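Long-range contacts in serine protease inhibitor 4, isoform B (Drosophila melanogaster, PDB 4P0F), which probably inhibits serine-type and cysteine-type endopeptidases, as other members of the serpin family do: residues V124-N129 and S159-V164; K96-D101 and A120-D125. All coordinates share one frame; numbering follows the deposited sequence.

Contact 1 (V124-N129 and S159-V164)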
ATOM      1  N   VAL A 124     -14.493  21.342   3.764  1.00 21.04           N
ATOM      2  CA  VAL A 124     -15.745  20.637   3.478  1.00 21.64           C
ATOM      3  C   VAL A 124     -16.678  20.689   4.683  1.00 26.08           C
ATOM      4  O   VAL A 124     -16.233  20.930   5.805  1.00 24.67           O
ATOM      5  CB  VAL A 124     -15.498  19.152   3.093  1.00 26.03           C
ATOM      6  CG1 VAL A 124     -14.584  19.049   1.874  1.00 24.52           C
ATOM      7  CG2 VAL A 124     -14.916  18.376   4.265  1.00 23.14           C
ATOM      8  N   ASP A 125     -17.968  20.462   4.450  1.00 22.83           N
ATOM      9  CA  ASP A 125     -18.962  20.463   5.519  1.00 24.80           C
ATOM     10  C   ASP A 125     -19.298  19.029   5.917  1.00 22.80           C
ATOM     11  O   ASP A 125     -20.129  18.382   5.277  1.00 24.14           O
ATOM     12  CB  ASP A 125     -20.224  21.211   5.075  1.00 28.09           C
ATOM     13  CG  ASP A 125     -21.245  21.353   6.185  1.00 33.15           C
ATOM     14  OD1 ASP A 125     -21.056  20.753   7.259  1.00 29.78           O
ATOM     15  OD2 ASP A 125     -22.254  22.059   5.979  1.00 32.65           O
ATOM     16  N   PHE A 126     -18.645  18.521   6.961  1.00 21.79           N
ATOM     17  CA  PHE A 126     -18.846  17.131   7.386  1.00 23.72           C
ATOM     18  C   PHE A 126     -20.229  16.863   7.992  1.00 22.71           C
ATOM     19  O   PHE A 126     -20.642  15.709   8.097  1.00 25.28           O
ATOM     20  CB  PHE A 126     -17.761  16.716   8.388  1.00 20.39           C
ATOM     21  CG  PHE A 126     -16.399  16.501   7.765  1.00 19.10           C
ATOM     22  CD1 PHE A 126     -16.197  15.529   6.793  1.00 18.52           C
ATOM     23  CD2 PHE A 126     -15.306  17.248   8.186  1.00 18.65           C
ATOM     24  CE1 PHE A 126     -14.944  15.330   6.247  1.00 20.18           C
ATOM     25  CE2 PHE A 126     -14.054  17.061   7.636  1.00 20.28           C
ATOM     26  CZ  PHE A 126     -13.871  16.099   6.662  1.00 19.84           C
ATOM     27  N   SER A 127     -20.944  17.910   8.391  1.00 23.93           N
ATOM     28  CA  SER A 127     -22.322  17.745   8.850  1.00 25.48           C
ATOM     29  C   SER A 127     -23.191  17.280   7.691  1.00 28.35           C
ATOM     30  O   SER A 127     -24.158  16.535   7.876  1.00 29.11           O
ATOM     31  CB  SER A 127     -22.867  19.049   9.432  1.00 30.83           C
ATOM     32  OG  SER A 127     -22.100  19.426  10.560  1.00 34.40           O
ATOM     33  N   LYS A 128     -22.840  17.732   6.492  1.00 25.80           N
ATOM     34  CA  LYS A 128     -23.465  17.228   5.280  1.00 27.13           C
ATOM     35  C   LYS A 128     -22.594  16.086   4.799  1.00 27.16           C
ATOM     36  O   LYS A 128     -21.835  16.221   3.841  1.00 24.40           O
ATOM     37  CB  LYS A 128     -23.587  18.314   4.221  1.00 27.12           C
ATOM     38  CG  LYS A 128     -24.521  19.450   4.608  1.00 29.22           C
ATOM     39  CD  LYS A 128     -24.467  20.572   3.591  1.00 32.55           C
ATOM     40  CE  LYS A 128     -25.372  21.729   4.008  1.00 55.55           C
ATOM     41  NZ  LYS A 128     -25.231  22.914   3.116  1.00 60.60           N
ATOM     42  N   ASN A 129     -22.699  14.962   5.492  1.00 24.69           N
ATOM     43  CA  ASN A 129     -21.680  13.931   5.397  1.00 23.29           C
ATOM     44  C   ASN A 129     -21.712  13.181   4.064  1.00 24.06           C
ATOM     45  O   ASN A 129     -20.678  12.701   3.603  1.00 22.15           O
ATOM     46  CB  ASN A 129     -21.808  12.955   6.568  1.00 23.81           C
ATOM     47  CG  ASN A 129     -23.185  12.362   6.692  1.00 24.94           C
ATOM     48  OD1 ASN A 129     -24.189  13.058   6.554  1.00 30.48           O
ATOM     49  ND2 ASN A 129     -23.244  11.066   6.973  1.00 25.93           N
ATOM     50  N   SER A 159     -20.941  15.624  12.223  1.00 22.78           N
ATOM     51  CA  SER A 159     -20.609  16.972  12.667  1.00 22.22           C
ATOM     52  C   SER A 159     -19.410  17.027  13.609  1.00 24.27           C
ATOM     53  O   SER A 159     -18.855  18.104  13.836  1.00 23.65           O
ATOM     54  CB  SER A 159     -21.818  17.619  13.359  1.00 27.20           C
ATOM     55  OG  SER A 159     -22.241  16.831  14.458  1.00 33.33           O
ATOM     56  N   GLU A 160     -19.021  15.881  14.164  1.00 23.31           N
ATOM     57  CA  GLU A 160     -17.837  15.801  15.028  1.00 21.21           C
ATOM     58  C   GLU A 160     -16.533  15.618  14.243  1.00 18.54           C
ATOM     59  O   GLU A 160     -15.451  15.788  14.793  1.00 19.40           O
ATOM     60  CB  GLU A 160     -17.978  14.653  16.035  1.00 30.23           C
ATOM     61  CG  GLU A 160     -19.128  14.808  17.013  1.00 34.51           C
ATOM     62  CD  GLU A 160     -18.771  15.686  18.195  1.00 57.84           C
ATOM     63  OE1 GLU A 160     -17.997  15.232  19.070  1.00 45.71           O
ATOM     64  OE2 GLU A 160     -19.261  16.831  18.248  1.00 60.03           O
ATOM     65  N   SER A 161     -16.636  15.257  12.961  1.00 18.93           N
ATOM     66  CA  SER A 161     -15.456  15.087  12.116  1.00 17.99           C
ATOM     67  C   SER A 161     -14.748  16.422  11.963  1.00 17.96           C
ATOM     68  O   SER A 161     -15.407  17.454  11.825  1.00 18.67           O
ATOM     69  CB  SER A 161     -15.831  14.546  10.728  1.00 18.63           C
ATOM     70  OG  SER A 161     -16.533  13.320  10.805  1.00 21.09           O
ATOM     71  N   ARG A 162     -13.419  16.412  11.976  1.00 18.92           N
ATOM     72  CA  ARG A 162     -12.665  17.654  11.874  1.00 16.62           C
ATOM     73  C   ARG A 162     -11.727  17.671  10.675  1.00 16.21           C
ATOM     74  O   ARG A 162     -11.556  18.709  10.037  1.00 16.89           O
ATOM     75  CB  ARG A 162     -11.899  17.906  13.169  1.00 18.27           C
ATOM     76  CG  ARG A 162     -12.811  18.213  14.335  1.00 17.87           C
ATOM     77  CD  ARG A 162     -13.404  19.624  14.239  1.00 18.95           C
ATOM     78  NE  ARG A 162     -14.405  19.890  15.274  1.00 19.76           N
ATOM     79  CZ  ARG A 162     -15.708  19.648  15.156  1.00 22.88           C
ATOM     80  NH1 ARG A 162     -16.205  19.126  14.038  1.00 22.89           N
ATOM     81  NH2 ARG A 162     -16.519  19.927  16.163  1.00 24.50           N
ATOM     82  N   LEU A 163     -11.098  16.545  10.361  1.00 15.78           N
ATOM     83  CA  LEU A 163     -10.397  16.474   9.098  1.00 20.47           C
ATOM     84  C   LEU A 163     -10.224  15.052   8.634  1.00 16.77           C
ATOM     85  O   LEU A 163     -10.314  14.120   9.421  1.00 16.68           O
ATOM     86  CB  LEU A 163      -9.042  17.171   9.194  1.00 23.31           C
ATOM     87  CG  LEU A 163      -8.100  16.674  10.278  1.00 28.79           C
ATOM     88  CD1 LEU A 163      -7.163  15.588   9.744  1.00 37.34           C
ATOM     89  CD2 LEU A 163      -7.317  17.840  10.818  1.00 26.08           C
ATOM     90  N   VAL A 164     -10.014  14.909   7.330  1.00 14.39           N
ATOM     91  CA  VAL A 164      -9.675  13.625   6.735  1.00 15.34           C
ATOM     92  C   VAL A 164      -8.416  13.813   5.921  1.00 18.26           C
ATOM     93  O   VAL A 164      -8.361  14.678   5.049  1.00 15.45           O
ATOM     94  CB  VAL A 164     -10.798  13.077   5.839  1.00 15.09           C
ATOM     95  CG1 VAL A 164     -10.378  11.751   5.183  1.00 16.50           C
ATOM     96  CG2 VAL A 164     -12.065  12.883   6.639  1.00 14.73           C
TER
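With chi1 at -73°, CG of Phe126 stands anti to its own carbonyl carbon and beside the backbone N, and the ring beyond it packs against the start of strand 161-174. In Val164, CG1 is anti to the backbone N (chi1 178°), which leaves CG2 anti to the carbonyl carbon, and CG2 is the branch that meets the ring. The two side chains cross obliquely, CG2 of Val164 lying 3.7 Å from CZ of Phe126. Ser161 packs at the other end of the ring: its CB sits over one face as a CH-pi contact, 4.0 Å from the centroid of Phe126 and 28° off the ring normal, and closest to CG. Serine suits this place because its short side chain lets CB lie on the aromatic face while OG bonds to the backbone N of Asn158. Near the ring plane, the carbonyl O of Arg162 approaches the edge, 3.8 Å from CE2 of Phe126.

The aromatic residue projects from a type I beta turn, Asp125 to Lys128, that links strand 120-124 to helix 129-143 of the serpin fold, and Ala132 and Ile136 of that helix also touch the ring. The facing strand starts irregularly, with Arg162 and Leu163 forming a classic beta bulge opposite Val339. Arg162 points away from the turn and folds back on its own segment, where NH1 donates to Ser159 O at 2.8 Å, nearly in the guanidinium plane, and to Ser161 O at 2.9 Å, from above that carbonyl plane. Its NE forms a salt bridge with Glu309, so the long side chain ties the bend before the strand to a more distant residue. At the exposed margin, OG of Ser127 rests 3.3 Å from CB of Ser159.

Contact 2 (K96-D101 and A120-D125)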
ATOM      1  N   LYS A  96      -3.960  14.869  -0.011  1.00 17.71           N
ATOM      2  CA  LYS A  96      -4.901  15.962   0.216  1.00 18.51           C
ATOM      3  C   LYS A  96      -5.501  15.865   1.601  1.00 18.80           C
ATOM      4  O   LYS A  96      -5.749  14.776   2.099  1.00 17.44           O
ATOM      5  CB  LYS A  96      -6.011  15.952  -0.838  1.00 16.26           C
ATOM      6  CG  LYS A  96      -6.933  17.173  -0.797  1.00 17.07           C
ATOM      7  CD  LYS A  96      -7.632  17.395  -2.129  1.00 21.79           C
ATOM      8  CE  LYS A  96      -8.452  18.670  -2.127  1.00 21.72           C
ATOM      9  NZ  LYS A  96      -9.001  18.967  -3.492  1.00 25.04           N
ATOM     10  N   ILE A  97      -5.753  17.022   2.205  1.00 17.91           N
ATOM     11  CA  ILE A  97      -6.435  17.073   3.486  1.00 18.84           C
ATOM     12  C   ILE A  97      -7.768  17.799   3.299  1.00 15.63           C
ATOM     13  O   ILE A  97      -7.852  18.796   2.581  1.00 17.92           O
ATOM     14  CB  ILE A  97      -5.582  17.769   4.575  1.00 16.54           C
ATOM     15  CG1 ILE A  97      -6.285  17.677   5.930  1.00 21.19           C
ATOM     16  CG2 ILE A  97      -5.283  19.219   4.215  1.00 20.42           C
ATOM     17  CD1 ILE A  97      -5.398  18.087   7.122  1.00 24.97           C
ATOM     18  N   PHE A  98      -8.804  17.259   3.931  1.00 16.94           N
ATOM     19  CA  PHE A  98     -10.140  17.829   3.865  1.00 16.20           C
ATOM     20  C   PHE A  98     -10.526  18.252   5.274  1.00 19.04           C
ATOM     21  O   PHE A  98     -10.529  17.427   6.184  1.00 17.38           O
ATOM     22  CB  PHE A  98     -11.126  16.823   3.297  1.00 17.71           C
ATOM     23  CG  PHE A  98     -10.748  16.302   1.929  1.00 16.19           C
ATOM     24  CD1 PHE A  98      -9.916  15.201   1.799  1.00 18.45           C
ATOM     25  CD2 PHE A  98     -11.244  16.904   0.785  1.00 19.04           C
ATOM     26  CE1 PHE A  98      -9.583  14.723   0.554  1.00 20.93           C
ATOM     27  CE2 PHE A  98     -10.914  16.427  -0.469  1.00 20.65           C
ATOM     28  CZ  PHE A  98     -10.080  15.332  -0.582  1.00 19.42           C
ATOM     29  N   VAL A  99     -10.841  19.537   5.445  1.00 17.25           N
ATOM     30  CA  VAL A  99     -10.953  20.147   6.775  1.00 17.65           C
ATOM     31  C   VAL A  99     -12.358  20.700   7.016  1.00 18.66           C
ATOM     32  O   VAL A  99     -12.931  21.360   6.153  1.00 20.47           O
ATOM     33  CB  VAL A  99      -9.928  21.288   6.943  1.00 18.07           C
ATOM     34  CG1 VAL A  99      -9.936  21.848   8.386  1.00 19.36           C
ATOM     35  CG2 VAL A  99      -8.531  20.797   6.560  1.00 22.97           C
ATOM     36  N   MET A 100     -12.906  20.405   8.189  1.00 18.84           N
ATOM     37  CA  MET A 100     -14.220  20.912   8.596  1.00 19.99           C
ATOM     38  C   MET A 100     -14.323  22.416   8.348  1.00 21.11           C
ATOM     39  O   MET A 100     -13.450  23.174   8.773  1.00 21.27           O
ATOM     40  CB  MET A 100     -14.460  20.585  10.078  1.00 20.24           C
ATOM     41  CG  MET A 100     -15.797  21.048  10.676  1.00 21.61           C
ATOM     42  SD  MET A 100     -17.199  20.043  10.133  1.00 24.97           S
ATOM     43  CE  MET A 100     -17.595  20.839   8.657  1.00 22.39           C
ATOM     44  N   ASP A 101     -15.372  22.846   7.640  1.00 22.08           N
ATOM     45  CA  ASP A 101     -15.606  24.276   7.420  1.00 23.47           C
ATOM     46  C   ASP A 101     -15.483  25.047   8.721  1.00 25.42           C
ATOM     47  O   ASP A 101     -16.053  24.647   9.734  1.00 24.49           O
ATOM     48  CB  ASP A 101     -16.998  24.547   6.848  1.00 24.75           C
ATOM     49  CG  ASP A 101     -17.129  24.189   5.377  1.00 32.03           C
ATOM     50  OD1 ASP A 101     -16.105  24.098   4.663  1.00 29.37           O
ATOM     51  OD2 ASP A 101     -18.285  24.021   4.936  1.00 34.61           O
ATOM     52  N   ALA A 120      -2.542  18.942  -1.124  1.00 21.64           N
ATOM     53  CA  ALA A 120      -3.574  19.927  -1.373  1.00 22.77           C
ATOM     54  C   ALA A 120      -4.410  20.051  -0.106  1.00 22.10           C
ATOM     55  O   ALA A 120      -4.265  19.254   0.817  1.00 21.23           O
ATOM     56  CB  ALA A 120      -4.437  19.524  -2.557  1.00 23.58           C
ATOM     57  N   ALA A 121      -5.280  21.051  -0.069  1.00 24.21           N
ATOM     58  CA  ALA A 121      -6.159  21.246   1.075  1.00 25.96           C
ATOM     59  C   ALA A 121      -7.483  21.836   0.613  1.00 27.02           C
ATOM     60  O   ALA A 121      -7.522  22.659  -0.304  1.00 25.96           O
ATOM     61  CB  ALA A 121      -5.507  22.135   2.093  1.00 26.12           C
ATOM     62  N   GLN A 122      -8.565  21.393   1.246  1.00 22.02           N
ATOM     63  CA  GLN A 122      -9.907  21.847   0.899  1.00 21.54           C
ATOM     64  C   GLN A 122     -10.797  21.821   2.133  1.00 20.13           C
ATOM     65  O   GLN A 122     -10.708  20.906   2.938  1.00 21.05           O
ATOM     66  CB  GLN A 122     -10.498  20.961  -0.193  1.00 26.23           C
ATOM     67  CG  GLN A 122     -11.894  21.364  -0.646  1.00 25.86           C
ATOM     68  CD  GLN A 122     -12.415  20.501  -1.783  1.00 27.99           C
ATOM     69  OE1 GLN A 122     -11.808  19.496  -2.142  1.00 27.74           O
ATOM     70  NE2 GLN A 122     -13.546  20.889  -2.352  1.00 29.09           N
ATOM     71  N   SER A 123     -11.657  22.827   2.267  1.00 21.86           N
ATOM     72  CA  SER A 123     -12.641  22.856   3.341  1.00 21.52           C
ATOM     73  C   SER A 123     -13.920  22.161   2.888  1.00 23.96           C
ATOM     74  O   SER A 123     -14.363  22.357   1.757  1.00 27.11           O
ATOM     75  CB  SER A 123     -12.942  24.298   3.757  1.00 23.79           C
ATOM     76  OG  SER A 123     -11.787  24.922   4.288  1.00 30.80           O
ATOM     77  N   VAL A 124     -14.493  21.342   3.764  1.00 21.04           N
ATOM     78  CA  VAL A 124     -15.745  20.637   3.478  1.00 21.64           C
ATOM     79  C   VAL A 124     -16.678  20.689   4.683  1.00 26.08           C
ATOM     80  O   VAL A 124     -16.233  20.930   5.805  1.00 24.67           O
ATOM     81  CB  VAL A 124     -15.498  19.152   3.093  1.00 26.03           C
ATOM     82  CG1 VAL A 124     -14.584  19.049   1.874  1.00 24.52           C
ATOM     83  CG2 VAL A 124     -14.916  18.376   4.265  1.00 23.14           C
ATOM     84  N   ASP A 125     -17.968  20.462   4.450  1.00 22.83           N
ATOM     85  CA  ASP A 125     -18.962  20.463   5.519  1.00 24.80           C
ATOM     86  C   ASP A 125     -19.298  19.029   5.917  1.00 22.80           C
ATOM     87  O   ASP A 125     -20.129  18.382   5.277  1.00 24.14           O
ATOM     88  CB  ASP A 125     -20.224  21.211   5.075  1.00 28.09           C
ATOM     89  CG  ASP A 125     -21.245  21.353   6.185  1.00 33.15           C
ATOM     90  OD1 ASP A 125     -21.056  20.753   7.259  1.00 29.78           O
ATOM     91  OD2 ASP A 125     -22.254  22.059   5.979  1.00 32.65           O
TER
HETATM   92  O   HOH W   1     -11.449  17.748  -4.072  1.00 25.98           O
HETATM   93  O   HOH W   2     -11.608  24.579   7.001  1.00 26.26           O
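Strands 91-100 and 120-124 are parallel neighbours at the margin of the serpin's large central sheet, and helix 107-115 lies between them in the chain. Lys96 pairs with Ala120, and the register runs on to Met100 and Val124, the short strand axes being 28° apart. Backbone bonds alternate along the pair: Ile97 N donates to Ala120 O, Gln122 N to Ile97 O, Val99 N to Gln122 O and Val124 N to Val99 O.

Lys96, Phe98 and Gln122 share the face toward helix 129-143. CG of Lys96, anti to the backbone N (chi1 -172°), lies above the rim of one face of Phe98; beyond it the extended chain passes CD 3.9 Å from Ala120 CB and brings NZ to Gln122 OE1 at 3.2 Å, from above the amide carbonyl plane. A water accepts from NZ and donates to the same OE1, which also lies at the Phe98 ring edge, 3.6 Å from CE2. Lysine thus serves with its methylenes as well as its charge; an alanine here, lacking both, would probably let the Gln122 amide turn more freely and loosen the packing on the rim of Phe98.

On the opposite face Ile97 CG2 meets Ala121 CB at 3.6 Å, while a second water bridges Met100 O and Ser123 OG. Just past the end of its strand, Asp101 N donates to Val124 O at 2.8 Å. The Asp101 and Asp125 side chains cross at about a right angle, their carboxylate planes 48° apart and their OD2 atoms 4.5 Å from each other.

Overall arrangement
The two contacts adjoin, with centres about 9 Å apart, and share Val124 and Asp125. Contact 2 builds an edge of the sheet, whereas contact 1 packs the turn after the outer strand, through Phe126, against the start of strand 161-174. Strand 91-100 is the middle element, since Phe98 and Met100 bond through their backbones to Val164 and Arg162. Their chemistry follows position: contact 1 is mainly buried apolar packing around one aromatic ring, with exposed serines at its margin, while contact 2 is mainly backbone pairing, partly buried, with waters and polar side chains on both faces of the strand pair. Helix 129-143 touches side chains of both.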